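Local coordinates for tailspike protein (PDB 6E1R) that probably recognises and breaks down capsular polysaccharide of its Acinetobacter host, as a trimeric hydrolase of the phage tail, at the interface of chains A and B. Coordinates in Å, arbitrary orientation; residue numbers count along the deposited sequence, not the author numbering. Chains: chain A/B, Tailspike protein.

Contact 1: the interface of chains A and B. Residues chain A 362-364, 390, 392, 407; chain B 298-300, 328, 330.
The ring of B:Phe328 touches two aromatic side chains of chain A where neighbouring subunits meet in the parallel beta-helix body typical of phage tailspikes. The chain is the part of the tailspike that follows its N-terminal region. One face of the phenyl ring receives the edge of A:Tyr364, led by CE2, with the two planes turned 85° apart. CZ of B:Phe328 lies over the centre of the imidazole face of A:His392, 3.4 Å from CG of A:His392. Here the planes make 57°, an inclined edge-to-face contact. A phenyl group suits the place because it offers a face to one neighbour and a C-H edge to the other.

A:Tyr364 leaves strand 364-367 with CG anti to the backbone N (chi1 -175°), which carries its ring across the boundary. The backbone N of B:Ser299 lies over the centre of one tyrosine face, and CA of B:Ser299 packs 3.8 Å from CG of A:Tyr364. A small residue lets the aromatic ring lie close to the main chain. At the ring's tip the phenol oxygen OH of A:Tyr364 receives a weak hydrogen bond from B:Phe328 N, at 3.5 Å.

B:Pro330 packs beside these rings, crossing the tyrosine side chain at about a right angle, with CD of B:Pro330 3.6 Å from CD2 of A:Tyr364. Its rigid, apolar ring can meet the tyrosine edge without needing a polar partner. CB of B:Pro330 meets CD1 of A:Leu407 at 3.8 Å and also faces the carbonyl O of A:Ala390. CD1 of A:Leu407 also reaches CE2 on the rim of B:Phe328, 3.9 Å away. A:Gly362 turns with positive phi, readily accessible without a side chain, and its carbonyl faces the ring of B:Pro300.

Contact 2: the interface of chains A and B. Residues chain A 427-431, 433; chain B 430, 432-434.
B:His433 lays one face of its imidazole against A:Leu428, whose methyl CD2 sits over the ring, offset toward the rim, 3.9 Å from the ring centroid. At the edge of the same ring, in its plane, lie the carbonyl O of A:Leu428 and the backbone N of A:Ser430. Histidine thus offers both an apolar face and an N-H donor. The other flat pair is A:Tyr431 and B:Asn434: the tyrosine ring, a flat surface for the asparagine amide, is nearly parallel to it, 12° apart, with OD1 above the ring near its rim and CG of B:Asn434 3.6 Å from CE1 of A:Tyr431.

The polar edges of both chain B side chains converge on the main chain of A:Ser430. The carbonyl O of A:Ser430 takes a hydrogen bond from NE2 of B:His433 at 2.7 Å, in the carbonyl plane on a lone pair; because a carbonyl can only accept, NE2 serves as donor. O of A:Ser430 also accepts a bond from ND2 of B:Asn434 at 2.9 Å, this donor standing well above the carbonyl plane. OD1 of B:Asn434 accepts from A:Ser430 N at 3.0 Å, in plane and on a lone pair. One amide thus answers both main-chain polar groups of A:Ser430, N and O, a task to which asparagine is suited, and its rotation is fixed. Asparagine also accommodates the positive phi found here.

Parallel beta bridges join A:Asn427 to B:Lys432 and A:Leu428 to B:His433, supported by the 2.9 Å bond from B:Asn434 N to A:Leu428 O and a weak one from A:Leu428 N to B:Lys432 O. CG of A:Leu428 and of B:His433 is anti to the backbone N (chi1 173° and 174°), which points both side chains the same way and brings the leucine branch to the imidazole face while its main chain bonds the neighbour. ND1 of A:His433 is 4.4 Å from ND1 of B:His433, a proximity that might disfavour charge on both. Here the segment between beta-helix body and C-terminal region helps tie the trimer together.

Contact 1: the interface of chains A and B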
loop_
_atom_site.group_PDB
_atom_site.type_symbol
_atom_site.label_atom_id
_atom_site.label_comp_id
_atom_site.label_asym_id
_atom_site.label_seq_id
_atom_site.Cartn_x
_atom_site.Cartn_y
_atom_site.Cartn_z
ATOM N N GLY A 362 8.499 -9.631 0.976
ATOM C CA GLY A 362 8.615 -9.967 -0.428
ATOM C C GLY A 362 9.709 -9.247 -1.182
ATOM O O GLY A 362 9.654 -9.185 -2.412
ATOM N N CYS A 363 10.712 -8.712 -0.490
ATOM C CA CYS A 363 11.791 -8.012 -1.169
ATOM C C CYS A 363 12.638 -8.987 -1.986
ATOM O O CYS A 363 12.685 -10.191 -1.720
ATOM C CB CYS A 363 12.662 -7.263 -0.162
ATOM S SG CYS A 363 11.783 -5.968 0.745
ATOM N N TYR A 364 13.325 -8.441 -2.989
ATOM C CA TYR A 364 14.039 -9.256 -3.964
ATOM C C TYR A 364 15.289 -8.519 -4.421
ATOM O O TYR A 364 15.205 -7.361 -4.841
ATOM C CB TYR A 364 13.133 -9.567 -5.163
ATOM C CG TYR A 364 13.726 -10.500 -6.195
ATOM C CD1 TYR A 364 14.513 -10.014 -7.230
ATOM C CD2 TYR A 364 13.477 -11.865 -6.148
ATOM C CE1 TYR A 364 15.051 -10.863 -8.180
ATOM C CE2 TYR A 364 14.009 -12.722 -7.093
ATOM C CZ TYR A 364 14.794 -12.216 -8.108
ATOM O OH TYR A 364 15.324 -13.066 -9.051
ATOM N N ALA A 390 8.883 -14.095 2.696
ATOM C CA ALA A 390 8.931 -14.190 1.236
ATOM C C ALA A 390 10.039 -13.332 0.630
ATOM O O ALA A 390 9.935 -12.882 -0.512
ATOM C CB ALA A 390 7.579 -13.829 0.616
ATOM N N HIS A 392 13.819 -12.785 -0.913
ATOM C CA HIS A 392 14.894 -13.482 -1.609
ATOM C C HIS A 392 16.107 -12.568 -1.667
ATOM O O HIS A 392 16.056 -11.502 -2.289
ATOM C CB HIS A 392 14.482 -13.904 -3.020
ATOM C CG HIS A 392 15.599 -14.522 -3.804
ATOM N ND1 HIS A 392 16.228 -15.684 -3.412
ATOM C CD2 HIS A 392 16.209 -14.131 -4.947
ATOM C CE1 HIS A 392 17.173 -15.986 -4.285
ATOM N NE2 HIS A 392 17.182 -15.061 -5.227
ATOM N N LEU A 407 13.918 -16.971 1.602
ATOM C CA LEU A 407 13.398 -18.115 0.859
ATOM C C LEU A 407 14.461 -19.194 0.681
ATOM O O LEU A 407 14.151 -20.391 0.717
ATOM C CB LEU A 407 12.863 -17.658 -0.498
ATOM C CG LEU A 407 11.561 -16.854 -0.476
ATOM C CD1 LEU A 407 11.145 -16.466 -1.886
ATOM C CD2 LEU A 407 10.459 -17.639 0.215
ATOM N N SER B 298 10.330 -11.495 -12.625
ATOM C CA SER B 298 11.037 -11.582 -11.358
ATOM C C SER B 298 10.593 -10.412 -10.492
ATOM O O SER B 298 9.830 -9.547 -10.932
ATOM C CB SER B 298 12.559 -11.583 -11.557
ATOM O OG SER B 298 12.993 -10.398 -12.195
ATOM N N SER B 299 11.055 -10.411 -9.233
ATOM C CA SER B 299 10.672 -9.437 -8.213
ATOM C C SER B 299 9.200 -9.635 -7.848
ATOM O O SER B 299 8.457 -10.275 -8.603
ATOM C CB SER B 299 10.946 -8.008 -8.698
ATOM O OG SER B 299 11.460 -7.192 -7.662
ATOM N N PRO B 300 8.735 -9.126 -6.707
ATOM C CA PRO B 300 7.348 -9.380 -6.304
ATOM C C PRO B 300 6.340 -8.669 -7.195
ATOM O O PRO B 300 6.646 -7.703 -7.898
ATOM C CB PRO B 300 7.291 -8.838 -4.872
ATOM C CG PRO B 300 8.365 -7.817 -4.830
ATOM C CD PRO B 300 9.468 -8.394 -5.660
ATOM N N PHE B 328 12.931 -15.155 -10.442
ATOM C CA PHE B 328 11.583 -15.574 -10.085
ATOM C C PHE B 328 10.898 -14.478 -9.282
ATOM O O PHE B 328 11.542 -13.560 -8.767
ATOM C CB PHE B 328 11.601 -16.890 -9.296
ATOM C CG PHE B 328 12.332 -16.804 -7.984
ATOM C CD1 PHE B 328 13.702 -17.013 -7.925
ATOM C CD2 PHE B 328 11.650 -16.533 -6.808
ATOM C CE1 PHE B 328 14.380 -16.939 -6.722
ATOM C CE2 PHE B 328 12.323 -16.459 -5.601
ATOM C CZ PHE B 328 13.689 -16.663 -5.559
ATOM N N PRO B 330 9.260 -13.639 -5.904
ATOM C CA PRO B 330 9.291 -14.220 -4.557
ATOM C C PRO B 330 7.919 -14.230 -3.906
ATOM O O PRO B 330 7.594 -15.139 -3.136
ATOM C CB PRO B 330 10.263 -13.306 -3.805
ATOM C CG PRO B 330 10.124 -11.991 -4.487
ATOM C CD PRO B 330 9.876 -12.302 -5.942
#

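Contact 2: the interface of chains A and B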
loop_
_atom_site.group_PDB
_atom_site.type_symbol
_atom_site.label_atom_id
_atom_site.label_comp_id
_atom_site.label_asym_id
_atom_site.label_seq_id
_atom_site.Cartn_x
_atom_site.Cartn_y
_atom_site.Cartn_z
ATOM N N ASN A 427 3.687 -29.391 13.286
ATOM C CA ASN A 427 5.041 -29.832 13.616
ATOM C C ASN A 427 5.772 -28.676 14.293
ATOM O O ASN A 427 6.215 -27.737 13.625
ATOM C CB ASN A 427 5.780 -30.309 12.370
ATOM C CG ASN A 427 5.127 -31.521 11.737
ATOM O OD1 ASN A 427 5.458 -32.660 12.064
ATOM N ND2 ASN A 427 4.195 -31.280 10.824
ATOM N N LEU A 428 5.903 -28.748 15.612
ATOM C CA LEU A 428 6.535 -27.699 16.401
ATOM C C LEU A 428 7.911 -28.161 16.859
ATOM O O LEU A 428 8.062 -29.283 17.353
ATOM C CB LEU A 428 5.678 -27.333 17.614
ATOM C CG LEU A 428 6.308 -26.353 18.605
ATOM C CD1 LEU A 428 6.514 -24.985 17.966
ATOM C CD2 LEU A 428 5.456 -26.244 19.854
ATOM N N THR A 429 8.905 -27.292 16.700
ATOM C CA THR A 429 10.265 -27.548 17.163
ATOM C C THR A 429 10.603 -26.476 18.193
ATOM O O THR A 429 10.904 -25.333 17.837
ATOM C CB THR A 429 11.259 -27.538 16.005
ATOM O OG1 THR A 429 10.907 -28.558 15.062
ATOM C CG2 THR A 429 12.670 -27.790 16.512
ATOM N N SER A 430 10.549 -26.848 19.468
ATOM C CA SER A 430 10.851 -25.917 20.551
ATOM C C SER A 430 11.366 -26.730 21.728
ATOM O O SER A 430 10.596 -27.452 22.367
ATOM C CB SER A 430 9.622 -25.102 20.940
ATOM O OG SER A 430 9.955 -24.135 21.922
ATOM N N TYR A 431 12.660 -26.610 22.012
ATOM C CA TYR A 431 13.270 -27.359 23.101
ATOM C C TYR A 431 13.325 -26.560 24.394
ATOM O O TYR A 431 13.270 -27.149 25.480
ATOM C CB TYR A 431 14.673 -27.815 22.696
ATOM C CG TYR A 431 14.670 -28.658 21.441
ATOM C CD1 TYR A 431 14.285 -29.993 21.477
ATOM C CD2 TYR A 431 15.031 -28.114 20.216
ATOM C CE1 TYR A 431 14.274 -30.765 20.329
ATOM C CE2 TYR A 431 15.024 -28.878 19.063
ATOM C CZ TYR A 431 14.644 -30.202 19.126
ATOM O OH TYR A 431 14.636 -30.963 17.979
ATOM N N HIS A 433 11.048 -24.887 25.922
ATOM C CA HIS A 433 9.630 -24.661 26.170
ATOM C C HIS A 433 9.389 -24.657 27.676
ATOM O O HIS A 433 9.703 -25.641 28.356
ATOM C CB HIS A 433 8.786 -25.738 25.488
ATOM C CG HIS A 433 7.324 -25.656 25.799
ATOM N ND1 HIS A 433 6.487 -26.748 25.722
ATOM C CD2 HIS A 433 6.547 -24.613 26.176
ATOM C CE1 HIS A 433 5.259 -26.383 26.045
ATOM N NE2 HIS A 433 5.268 -25.092 26.325
ATOM N N SER B 430 -0.360 -28.866 19.634
ATOM C CA SER B 430 0.725 -29.418 18.826
ATOM C C SER B 430 1.076 -30.789 19.383
ATOM O O SER B 430 1.642 -30.891 20.475
ATOM C CB SER B 430 1.942 -28.497 18.834
ATOM O OG SER B 430 2.954 -28.995 17.976
ATOM N N LYS B 432 2.763 -33.331 17.387
ATOM C CA LYS B 432 4.085 -33.694 16.872
ATOM C C LYS B 432 5.109 -32.613 17.227
ATOM O O LYS B 432 5.720 -31.973 16.372
ATOM C CB LYS B 432 4.021 -33.940 15.369
ATOM C CG LYS B 432 3.216 -35.172 14.991
ATOM C CD LYS B 432 3.322 -35.484 13.509
ATOM C CE LYS B 432 2.462 -36.683 13.144
ATOM N NZ LYS B 432 2.579 -37.035 11.703
ATOM N N HIS B 433 5.281 -32.421 18.532
ATOM C CA HIS B 433 6.216 -31.446 19.080
ATOM C C HIS B 433 7.522 -32.154 19.424
ATOM O O HIS B 433 7.526 -33.103 20.216
ATOM C CB HIS B 433 5.620 -30.770 20.315
ATOM C CG HIS B 433 6.563 -29.849 21.024
ATOM N ND1 HIS B 433 6.434 -29.538 22.360
ATOM C CD2 HIS B 433 7.645 -29.163 20.583
ATOM C CE1 HIS B 433 7.397 -28.706 22.713
ATOM N NE2 HIS B 433 8.146 -28.463 21.653
ATOM N N ASN B 434 8.625 -31.682 18.836
ATOM C CA ASN B 434 9.937 -32.316 18.984
ATOM C C ASN B 434 9.855 -33.802 18.636
ATOM O O ASN B 434 10.320 -34.674 19.371
ATOM C CB ASN B 434 10.487 -32.102 20.396
ATOM C CG ASN B 434 10.652 -30.633 20.738
ATOM O OD1 ASN B 434 10.777 -29.789 19.852
ATOM N ND2 ASN B 434 10.641 -30.320 22.029
#

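The C-alpha centres of contact 1 and contact 2 lie about 29 Å apart along the spike, and the two share no residue or strand. Contact 1 joins strands 364-367 and 392-395 of one subunit to turns of its neighbour in the beta-helix body, chiefly by aromatic and proline packing. Contact 2 brings strand 428-429 beside strand 432-433 of the neighbour by hydrogen bonding, ahead of the C-terminal strands. In chain A, strands 415-415, 417-420 and 422-425 run between them. The same two subunits are therefore joined at successive levels, which probably helps keep the three chains in register.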